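Local coordinates for protein disulfide isomerase (Salmonella enterica subsp. enterica serovar Typhimurium, PDB 3L9U) that probably introduces disulfide bonds into other proteins by passing on its own redox-active disulfide, working with DsbI on the sulfotransferase AssT, at residues A[8-13]-A[181-186]; A[28-33]-A[100-105]. One frame throughout, in Å; residues are numbered along the deposited sequence. Where two conformers were deposited one is given.

Interaction 1: residues A[8-13]-A[181-186]; sequences EGTDYM and TKNIKS
Asp-11 and Asn-183 bring the backbones of 8-13 and 181-186 to within 6.1 Å, CA to CA, where the loop before strand 12-14 passes a short 3-10 turn, 181-183, whose Ile-184 N bonds back to Thr-181 O. The one direct polar link is asymmetric, a side-chain amide against a main-chain carbonyl. ND2 of Asn-183 donates to O of Thr-10 over 2.8 Å, with an N-H...O angle of 153°. The donor is tilted 28° from the carbonyl plane, and the bond is clearly bent at the acceptor. CG of Asn-183 lies anti to its own carbonyl carbon (chi1 -69°), which carries the amide across to the loop. The methyl CG2 of Thr-10 lies 4.0 Å from the same ND2, and the two side chains cross at about a right angle.

Water completes the junction. One molecule donates to both OD1 of Asp-11, at 2.6 Å, and the main-chain O of Asn-183, at 2.7 Å, spanning two acceptors that could not bond to each other directly. A second water also lies by OD1, with a weaker approach to the same carbonyl. The other carboxylate oxygen, OD2, accepts from the backbone N of Thr-7, so Asp-11 bonds back to its own chain while OD1 meets the turn through water. Within that loop, Gly-9 N bonds to Tyr-12 O.

This is a surface contact at the margin of the thioredoxin-fold sheet. Strand 12-14 is its outermost strand on this side and pairs antiparallel with strand 177-179, while Tyr-12 packs on Leu-193 and Leu-197 of helix 187-198. The 181-186 segment links strand 177-179 to that helix, and Ser-186 caps its start through Ser-189 N.

Interaction 2: residues A[28-33]-A[100-105]; sequences KVFSYA and KAKFAW
Buried side-chain packing without a direct hydrogen bond sets Phe-30 and Tyr-32, at the end of strand 25-30 and in the loop that follows it, against Lys-102 and Trp-105 of helix 97-111, where the central sheet meets a helix of the helical part of this DsbA-like fold. Two points of touch carry it. At the first, the aliphatic part of Lys-102 crosses the Phe-30 ring obliquely, its CD 3.8 Å from CE2 of Phe-30. CG of Lys-102 leaves anti to the backbone N (chi1 178°), and the chain then bends at chi3 (60°), carrying the ammonium above the ring at long range. NZ of Lys-102 stands 5.7 Å from the centroid of the Phe-30 ring, near its normal but far enough that any cation-pi attraction is weak at most. At the second point, one turn further along the helix, CB of Tyr-32 meets CB of Trp-105 at 4.3 Å.

The indole of Trp-105 stacks with Phe-125 and gives its NE1 hydrogen to Phe-125 O, while Tyr-32 OH bonds to Tyr-69 N. CB of Ala-33 sits over the centre of the Tyr-32 ring. Ser-31 OG accepts from Ala-33 N in an ST turn, shaping the loop just ahead of the CxxC helix.

NZ of Lys-28 and NZ of Lys-102 lie 5.7 Å apart, and both form salt bridges to Asp-41, one to each carboxylate oxygen. The shared anion probably offsets the mutual repulsion of the two ammonium groups, so a buried lysine can pack its methylenes as a hydrocarbon while its charge is met by helix 35-43.

In the fold
Interaction 1 and interaction 2 lie at different depths of one domain: the first on the surface, its centre about 19 Å from the centre of the chain, the second buried, its centre about 7 Å from the centre of the chain. Their centres are 23 Å apart and their nearest atoms about 7 Å, without touching. Both reach the same sheet, 8-13 through its outermost strand 12-14 and 28-33 through the inner strand 25-30. Along the chain, interaction 2 is nested within the loop closed by interaction 1. Tyr-40 of helix 35-43 touches a residue of each, Ile-184 and Lys-28. Phe-30 packs on Cys-37, which with Cys-34 probably forms the redox-active disulfide, so interaction 2 borders the active site.

Interaction 1: residues A[8-13]-A[181-186]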
loop_
_atom_site.group_PDB
_atom_site.type_symbol
_atom_site.label_atom_id
_atom_site.label_comp_id
_atom_site.label_asym_id
_atom_site.label_seq_id
_atom_site.Cartn_x
_atom_site.Cartn_y
_atom_site.Cartn_z
ATOM N N GLU A 8 -15.744 -11.541 14.033
ATOM C CA GLU A 8 -15.166 -12.436 13.049
ATOM C C GLU A 8 -16.204 -12.822 11.990
ATOM O O GLU A 8 -17.324 -13.213 12.322
ATOM C CB GLU A 8 -14.654 -13.688 13.757
ATOM C CG GLU A 8 -14.087 -14.711 12.832
ATOM C CD GLU A 8 -13.654 -15.970 13.552
ATOM O OE1 GLU A 8 -14.142 -16.246 14.671
ATOM O OE2 GLU A 8 -12.820 -16.683 12.983
ATOM N N GLY A 9 -15.832 -12.702 10.719
ATOM C CA GLY A 9 -16.713 -13.067 9.622
ATOM C C GLY A 9 -17.508 -11.891 9.087
ATOM O O GLY A 9 -18.102 -11.961 8.009
ATOM N N THR A 10 -17.526 -10.802 9.845
ATOM C CA THR A 10 -18.198 -9.588 9.407
ATOM C C THR A 10 -17.209 -8.439 9.300
ATOM O O THR A 10 -17.041 -7.844 8.236
ATOM C CB THR A 10 -19.328 -9.193 10.370
ATOM O OG1 THR A 10 -20.342 -10.207 10.357
ATOM C CG2 THR A 10 -19.937 -7.864 9.950
ATOM N N ASP A 11 -16.538 -8.136 10.404
ATOM C CA ASP A 11 -15.586 -7.024 10.408
ATOM C C ASP A 11 -14.214 -7.432 9.887
ATOM O O ASP A 11 -13.510 -6.629 9.274
ATOM C CB ASP A 11 -15.475 -6.436 11.811
ATOM C CG ASP A 11 -16.796 -5.896 12.303
ATOM O OD1 ASP A 11 -17.341 -4.973 11.658
ATOM O OD2 ASP A 11 -17.290 -6.396 13.330
ATOM N N TYR A 12 -13.843 -8.685 10.125
ATOM C CA TYR A 12 -12.523 -9.168 9.739
ATOM C C TYR A 12 -12.551 -10.682 9.615
ATOM O O TYR A 12 -13.512 -11.323 10.017
ATOM C CB TYR A 12 -11.482 -8.768 10.794
ATOM C CG TYR A 12 -11.697 -9.454 12.129
ATOM C CD1 TYR A 12 -12.553 -8.906 13.081
ATOM C CD2 TYR A 12 -11.071 -10.668 12.426
ATOM C CE1 TYR A 12 -12.764 -9.533 14.298
ATOM C CE2 TYR A 12 -11.279 -11.300 13.643
ATOM C CZ TYR A 12 -12.126 -10.726 14.574
ATOM O OH TYR A 12 -12.344 -11.344 15.789
ATOM N N MET A 13 -11.477 -11.243 9.088
ATOM C CA MET A 13 -11.326 -12.682 9.054
ATOM C C MET A 13 -9.863 -13.013 9.268
ATOM O O MET A 13 -8.988 -12.164 9.093
ATOM C CB MET A 13 -11.786 -13.226 7.709
ATOM C CG MET A 13 -11.033 -12.609 6.550
ATOM S SD MET A 13 -11.452 -13.350 4.971
ATOM C CE MET A 13 -11.332 -15.094 5.356
ATOM N N THR A 181 -13.249 -4.567 3.711
ATOM C CA THR A 181 -13.398 -3.176 3.302
ATOM C C THR A 181 -14.858 -2.734 3.248
ATOM O O THR A 181 -15.191 -1.648 3.721
ATOM C CB THR A 181 -12.754 -2.948 1.928
ATOM O OG1 THR A 181 -11.367 -3.275 2.019
ATOM C CG2 THR A 181 -12.886 -1.490 1.492
ATOM N N LYS A 182 -15.728 -3.574 2.693
ATOM C CA LYS A 182 -17.134 -3.200 2.504
ATOM C C LYS A 182 -17.892 -3.020 3.819
ATOM O O LYS A 182 -18.987 -2.469 3.835
ATOM C CB LYS A 182 -17.855 -4.258 1.667
ATOM C CG LYS A 182 -18.043 -5.561 2.424
ATOM C CD LYS A 182 -18.667 -6.645 1.569
ATOM C CE LYS A 182 -18.564 -7.994 2.256
ATOM N NZ LYS A 182 -19.128 -9.087 1.419
ATOM N N ASN A 183 -17.325 -3.501 4.917
ATOM C CA ASN A 183 -17.986 -3.388 6.210
ATOM C C ASN A 183 -17.345 -2.359 7.131
ATOM O O ASN A 183 -17.777 -2.183 8.268
ATOM C CB ASN A 183 -18.081 -4.752 6.896
ATOM C CG ASN A 183 -19.043 -5.691 6.184
ATOM O OD1 ASN A 183 -20.036 -5.253 5.592
ATOM N ND2 ASN A 183 -18.758 -6.988 6.243
ATOM N N ILE A 184 -16.315 -1.676 6.642
ATOM C CA ILE A 184 -15.726 -0.588 7.415
ATOM C C ILE A 184 -16.785 0.491 7.609
ATOM O O ILE A 184 -17.391 0.961 6.649
ATOM C CB ILE A 184 -14.510 0.014 6.714
ATOM C CG1 ILE A 184 -13.378 -1.019 6.644
ATOM C CG2 ILE A 184 -14.038 1.261 7.464
ATOM C CD1 ILE A 184 -12.235 -0.625 5.707
ATOM N N LYS A 185 -17.010 0.883 8.858
ATOM C CA LYS A 185 -18.068 1.838 9.160
ATOM C C LYS A 185 -17.580 3.276 9.113
ATOM O O LYS A 185 -18.256 4.148 8.569
ATOM C CB LYS A 185 -18.694 1.531 10.520
ATOM C CG LYS A 185 -19.446 0.222 10.535
ATOM C CD LYS A 185 -20.517 0.213 9.458
ATOM C CE LYS A 185 -21.405 -1.013 9.564
ATOM N NZ LYS A 185 -22.598 -0.911 8.674
ATOM N N SER A 186 -16.400 3.520 9.674
ATOM C CA SER A 186 -15.886 4.882 9.768
ATOM C C SER A 186 -14.413 4.840 10.096
ATOM O O SER A 186 -13.873 3.780 10.395
ATOM C CB SER A 186 -16.625 5.651 10.874
ATOM O OG SER A 186 -16.322 5.115 12.163
HETATM O O HOH W 1 -15.549 -3.081 10.665
HETATM O O HOH W 2 -19.065 -3.628 10.195
#

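Interaction 2: residues A[28-33]-A[100-105]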
loop_
_atom_site.group_PDB
_atom_site.type_symbol
_atom_site.label_atom_id
_atom_site.label_comp_id
_atom_site.label_asym_id
_atom_site.label_seq_id
_atom_site.Cartn_x
_atom_site.Cartn_y
_atom_site.Cartn_z
ATOM N N LYS A 28 -1.420 -2.322 4.002
ATOM C CA LYS A 28 -2.470 -2.008 3.046
ATOM C C LYS A 28 -2.043 -2.542 1.700
ATOM O O LYS A 28 -1.102 -2.024 1.102
ATOM C CB LYS A 28 -2.714 -0.504 2.930
ATOM C CG LYS A 28 -3.869 -0.169 1.988
ATOM C CD LYS A 28 -3.979 1.338 1.743
ATOM C CE LYS A 28 -5.196 1.704 0.895
ATOM N NZ LYS A 28 -5.293 3.179 0.648
ATOM N N VAL A 29 -2.703 -3.599 1.240
ATOM C CA VAL A 29 -2.481 -4.082 -0.116
ATOM C C VAL A 29 -3.287 -3.181 -1.045
ATOM O O VAL A 29 -4.497 -2.991 -0.851
ATOM C CB VAL A 29 -2.931 -5.547 -0.286
ATOM C CG1 VAL A 29 -2.673 -6.023 -1.713
ATOM C CG2 VAL A 29 -2.218 -6.454 0.732
ATOM N N PHE A 30 -2.618 -2.612 -2.044
ATOM C CA PHE A 30 -3.258 -1.649 -2.926
ATOM C C PHE A 30 -2.689 -1.763 -4.323
ATOM O O PHE A 30 -1.640 -2.384 -4.527
ATOM C CB PHE A 30 -3.076 -0.213 -2.386
ATOM C CG PHE A 30 -1.699 0.369 -2.627
ATOM C CD1 PHE A 30 -0.597 -0.070 -1.897
ATOM C CD2 PHE A 30 -1.516 1.365 -3.574
ATOM C CE1 PHE A 30 0.673 0.470 -2.133
ATOM C CE2 PHE A 30 -0.263 1.907 -3.820
ATOM C CZ PHE A 30 0.836 1.467 -3.095
ATOM N N SER A 31 -3.384 -1.161 -5.283
ATOM C CA SER A 31 -2.867 -1.054 -6.645
ATOM C C SER A 31 -3.076 0.354 -7.167
ATOM O O SER A 31 -4.122 0.966 -6.917
ATOM C CB SER A 31 -3.568 -2.055 -7.569
ATOM O OG SER A 31 -3.326 -1.759 -8.935
ATOM N N TYR A 32 -2.107 0.862 -7.926
ATOM C CA TYR A 32 -2.281 2.152 -8.590
ATOM C C TYR A 32 -3.545 2.164 -9.453
ATOM O O TYR A 32 -4.153 3.211 -9.646
ATOM C CB TYR A 32 -1.061 2.502 -9.453
ATOM C CG TYR A 32 -1.027 1.785 -10.783
ATOM C CD1 TYR A 32 -0.511 0.501 -10.890
ATOM C CD2 TYR A 32 -1.521 2.395 -11.937
ATOM C CE1 TYR A 32 -0.485 -0.158 -12.101
ATOM C CE2 TYR A 32 -1.504 1.740 -13.152
ATOM C CZ TYR A 32 -0.977 0.467 -13.231
ATOM O OH TYR A 32 -0.961 -0.196 -14.438
ATOM N N ALA A 33 -3.942 0.992 -9.951
ATOM C CA ALA A 33 -5.038 0.879 -10.920
ATOM C C ALA A 33 -6.397 0.613 -10.274
ATOM O O ALA A 33 -7.373 0.301 -10.966
ATOM C CB ALA A 33 -4.720 -0.220 -11.947
ATOM N N LYS A 100 4.067 11.205 -3.083
ATOM C CA LYS A 100 3.974 12.012 -4.296
ATOM C C LYS A 100 3.797 11.146 -5.537
ATOM O O LYS A 100 2.935 11.422 -6.371
ATOM C CB LYS A 100 5.198 12.914 -4.446
ATOM C CG LYS A 100 5.286 14.007 -3.407
ATOM C CD LYS A 100 6.555 14.815 -3.595
ATOM C CE LYS A 100 6.651 15.924 -2.573
ATOM N NZ LYS A 100 7.636 16.951 -2.987
ATOM N N ALA A 101 4.603 10.095 -5.659
ATOM C CA ALA A 101 4.495 9.200 -6.814
ATOM C C ALA A 101 3.136 8.502 -6.844
ATOM O O ALA A 101 2.483 8.417 -7.891
ATOM C CB ALA A 101 5.615 8.167 -6.804
ATOM N N LYS A 102 2.720 7.997 -5.687
ATOM C CA LYS A 102 1.455 7.285 -5.570
ATOM C C LYS A 102 0.280 8.136 -6.037
ATOM O O LYS A 102 -0.536 7.699 -6.847
ATOM C CB LYS A 102 1.231 6.828 -4.121
ATOM C CG LYS A 102 -0.096 6.105 -3.915
ATOM C CD LYS A 102 -0.227 5.475 -2.530
ATOM C CE LYS A 102 -0.122 6.515 -1.423
ATOM N NZ LYS A 102 -0.368 5.921 -0.066
ATOM N N PHE A 103 0.185 9.362 -5.535
ATOM C CA PHE A 103 -0.951 10.195 -5.907
ATOM C C PHE A 103 -0.872 10.713 -7.345
ATOM O O PHE A 103 -1.905 10.952 -7.970
ATOM C CB PHE A 103 -1.191 11.313 -4.890
ATOM C CG PHE A 103 -1.905 10.837 -3.661
ATOM C CD1 PHE A 103 -3.277 10.663 -3.673
ATOM C CD2 PHE A 103 -1.204 10.510 -2.514
ATOM C CE1 PHE A 103 -3.944 10.199 -2.557
ATOM C CE2 PHE A 103 -1.866 10.047 -1.386
ATOM C CZ PHE A 103 -3.238 9.895 -1.408
ATOM N N ALA A 104 0.341 10.854 -7.879
ATOM C CA ALA A 104 0.492 11.229 -9.283
ATOM C C ALA A 104 -0.069 10.135 -10.189
ATOM O O ALA A 104 -0.780 10.412 -11.163
ATOM C CB ALA A 104 1.952 11.509 -9.618
ATOM N N TRP A 105 0.241 8.887 -9.857
ATOM C CA TRP A 105 -0.292 7.760 -10.615
ATOM C C TRP A 105 -1.802 7.590 -10.443
ATOM O O TRP A 105 -2.510 7.321 -11.411
ATOM C CB TRP A 105 0.441 6.466 -10.263
ATOM C CG TRP A 105 1.705 6.256 -11.055
ATOM C CD1 TRP A 105 1.897 6.525 -12.381
ATOM C CD2 TRP A 105 2.938 5.701 -10.572
ATOM N NE1 TRP A 105 3.179 6.187 -12.747
ATOM C CE2 TRP A 105 3.838 5.679 -11.656
ATOM C CE3 TRP A 105 3.373 5.231 -9.325
ATOM C CZ2 TRP A 105 5.141 5.193 -11.537
ATOM C CZ3 TRP A 105 4.661 4.752 -9.203
ATOM C CH2 TRP A 105 5.536 4.736 -10.307
#